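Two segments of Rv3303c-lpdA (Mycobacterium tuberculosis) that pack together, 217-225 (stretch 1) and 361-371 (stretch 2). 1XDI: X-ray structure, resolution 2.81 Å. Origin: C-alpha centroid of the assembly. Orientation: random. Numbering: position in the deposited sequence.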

# COMPACT_ATOMS: atom_id res chain seq x y z
N VAL A 217 34.69 21.75 8.46
CA VAL A 217 34.70 21.29 9.84
C VAL A 217 33.77 20.10 9.83
O VAL A 217 34.09 19.05 10.38
N LEU A 218 32.61 20.27 9.20
CA LEU A 218 31.59 19.23 9.08
C LEU A 218 31.42 18.88 7.62
O LEU A 218 30.61 19.50 6.94
N PRO A 219 32.19 17.93 7.10
CA PRO A 219 31.96 17.63 5.69
C PRO A 219 30.62 16.96 5.76
O PRO A 219 30.33 16.27 6.72
N TYR A 220 29.78 17.17 4.75
CA TYR A 220 28.45 16.60 4.77
C TYR A 220 27.92 16.29 3.38
O TYR A 220 28.12 17.04 2.46
N GLU A 221 27.23 15.17 3.23
CA GLU A 221 26.70 14.74 1.93
C GLU A 221 25.91 15.76 1.13
O GLU A 221 26.22 16.03 -0.02
N ASP A 222 24.88 16.32 1.72
CA ASP A 222 24.09 17.29 1.00
C ASP A 222 24.75 18.67 1.02
O ASP A 222 24.96 19.27 2.08
N ALA A 223 25.04 19.18 -0.18
CA ALA A 223 25.72 20.46 -0.33
C ALA A 223 25.03 21.62 0.36
O ALA A 223 25.64 22.33 1.16
N ASP A 224 23.77 21.83 0.03
CA ASP A 224 23.01 22.91 0.64
C ASP A 224 23.05 22.94 2.20
O ASP A 224 23.14 24.03 2.81
N ALA A 225 23.00 21.76 2.84
CA ALA A 225 23.06 21.72 4.31
C ALA A 225 24.44 22.19 4.77
O ALA A 225 24.56 23.07 5.64
N GLU A 361 20.02 21.82 13.35
CA GLU A 361 20.14 20.39 13.16
C GLU A 361 20.06 20.09 11.65
O GLU A 361 19.51 20.85 10.85
N ILE A 362 20.64 18.96 11.26
CA ILE A 362 20.58 18.50 9.91
C ILE A 362 20.25 17.02 9.94
O ILE A 362 20.94 16.24 10.59
N ALA A 363 19.17 16.63 9.26
CA ALA A 363 18.76 15.22 9.16
C ALA A 363 18.52 14.90 7.68
O ALA A 363 18.08 15.75 6.90
N ALA A 364 18.82 13.66 7.31
CA ALA A 364 18.60 13.21 5.96
C ALA A 364 18.17 11.74 5.95
O ALA A 364 18.33 11.05 6.97
N VAL A 365 17.62 11.28 4.81
CA VAL A 365 17.18 9.87 4.62
C VAL A 365 17.11 9.58 3.13
O VAL A 365 16.66 10.43 2.34
N GLY A 366 17.49 8.36 2.76
CA GLY A 366 17.40 7.95 1.38
C GLY A 366 18.43 8.47 0.41
O GLY A 366 19.47 9.00 0.81
N VAL A 367 18.11 8.37 -0.88
CA VAL A 367 19.06 8.76 -1.90
C VAL A 367 19.60 10.15 -1.71
O VAL A 367 18.84 11.06 -1.49
N PRO A 368 20.92 10.34 -1.78
CA PRO A 368 21.43 11.71 -1.62
C PRO A 368 21.13 12.54 -2.86
O PRO A 368 20.95 11.97 -3.93
N GLN A 369 21.07 13.87 -2.76
CA GLN A 369 20.84 14.61 -4.00
C GLN A 369 22.04 14.33 -4.91
O GLN A 369 21.86 14.30 -6.13
N SER A 370 23.24 14.11 -4.32
CA SER A 370 24.46 13.79 -5.10
C SER A 370 24.07 12.86 -6.24
O SER A 370 24.14 13.23 -7.43
N VAL A 371 23.62 11.67 -5.84
CA VAL A 371 23.22 10.63 -6.77
C VAL A 371 22.15 11.00 -7.80
O VAL A 371 22.32 10.77 -9.00

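No direct hydrogen bond joins the two stretches; the polar link between them runs through water 1. This water accepts from Ser370 N at 3.0 Å and donates a weak bond to Glu221 O at 3.3 Å. The rest of the contact is packing.

Ile362 is the apolar centre. It points toward stretch 1 with chi1 m and chi2 t, and has the largest covered area of any residue here. Its CG2 lies 3.6 Å from Ala225 CB and 3.7 Å from Tyr220 CE2, meeting the tyrosine ring obliquely. Its CD1 reaches Leu218 CD1 at 4.4 Å. Leu218 and Tyr220 both have chi1 t and point toward stretch 2. The side chain of Tyr220 reaches the strand at its tip, where OH sits 3.4 Å from Ala364 CB. Ile362 and Ala364 point toward stretch 1, while Ala363 between them points away, as strand alternation predicts.

At the other end, Glu221 points toward stretch 2 with chi1 off-rotamer at -147°. Its OE1 lies 3.3 Å from Pro368 CG, a contact with a carbon. Ser370 (chi1 m) also points in. Asp222 starts sideways, chi1 t, and its OD2 comes 4.0 Å from Gln369 CB. Its OD1 caps the helix of stretch 1, accepting from Ala225 N at 3.2 Å.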

# COMPACT_ATOMS: atom_id res chain seq x y z
CB VAL A 217 34.05 22.29 10.77
CG1 VAL A 217 33.86 21.63 12.14
CG2 VAL A 217 34.88 23.55 10.87
CB LEU A 218 30.26 19.74 9.61
CG LEU A 218 29.03 18.87 9.88
CD1 LEU A 218 27.81 19.54 9.31
CD2 LEU A 218 29.23 17.50 9.32
CB PRO A 219 33.08 16.65 5.36
CG PRO A 219 33.25 15.93 6.60
CD PRO A 219 33.15 16.99 7.68
CB TYR A 220 27.51 17.54 5.53
CG TYR A 220 26.20 16.87 5.90
CD1 TYR A 220 26.16 15.80 6.81
CD2 TYR A 220 25.03 17.20 5.20
CE1 TYR A 220 25.01 15.07 6.99
CE2 TYR A 220 23.86 16.48 5.38
CZ TYR A 220 23.85 15.40 6.26
OH TYR A 220 22.71 14.66 6.34
CB GLU A 221 25.85 13.45 2.07
CG GLU A 221 25.91 12.47 0.86
CD GLU A 221 25.81 10.95 1.29
OE1 GLU A 221 24.82 10.53 1.99
OE2 GLU A 221 26.73 10.16 0.91
CB ASP A 222 22.71 17.35 1.61
CG ASP A 222 21.82 18.17 0.82
OD1 ASP A 222 21.79 19.40 1.09
OD2 ASP A 222 21.19 17.55 -0.09
CB ALA A 223 25.90 20.78 -1.81
CB ASP A 224 21.57 22.86 0.09
CG ASP A 224 21.52 23.06 -1.45
OD1 ASP A 224 21.65 24.22 -1.88
OD2 ASP A 224 21.38 22.07 -2.21
CB ALA A 225 22.81 20.32 4.83
CB GLU A 361 19.00 19.67 13.90
CG GLU A 361 19.16 19.50 15.43
CD GLU A 361 17.98 18.77 16.13
OE1 GLU A 361 17.20 18.06 15.43
OE2 GLU A 361 17.84 18.88 17.37
CB ILE A 362 21.91 18.68 9.25
CG1 ILE A 362 22.43 20.07 9.58
CG2 ILE A 362 21.78 18.44 7.73
CD1 ILE A 362 23.58 20.49 8.74
CB ALA A 363 17.46 14.96 9.97
CB ALA A 364 19.82 13.37 5.20
CB VAL A 365 15.73 9.56 5.07
CG1 VAL A 365 15.68 8.20 5.70
CG2 VAL A 365 15.16 10.66 5.91
CB VAL A 367 18.45 8.68 -3.32
CG1 VAL A 367 19.52 8.96 -4.36
CG2 VAL A 367 17.87 7.29 -3.57
CB PRO A 368 22.92 11.50 -1.42
CG PRO A 368 22.99 10.18 -0.73
CD PRO A 368 21.96 9.35 -1.48
CB GLN A 369 20.66 16.13 -3.84
CG GLN A 369 19.78 16.64 -4.98
CD GLN A 369 19.48 18.12 -4.98
OE1 GLN A 369 19.04 18.70 -3.99
NE2 GLN A 369 19.69 18.75 -6.13
CB SER A 370 25.50 13.03 -4.29
OG SER A 370 25.86 13.69 -3.10
CB VAL A 371 22.73 9.39 -5.99
CG1 VAL A 371 22.09 8.37 -6.91
CG2 VAL A 371 23.92 8.75 -5.29
O HOH W 1 23.51 14.89 -1.44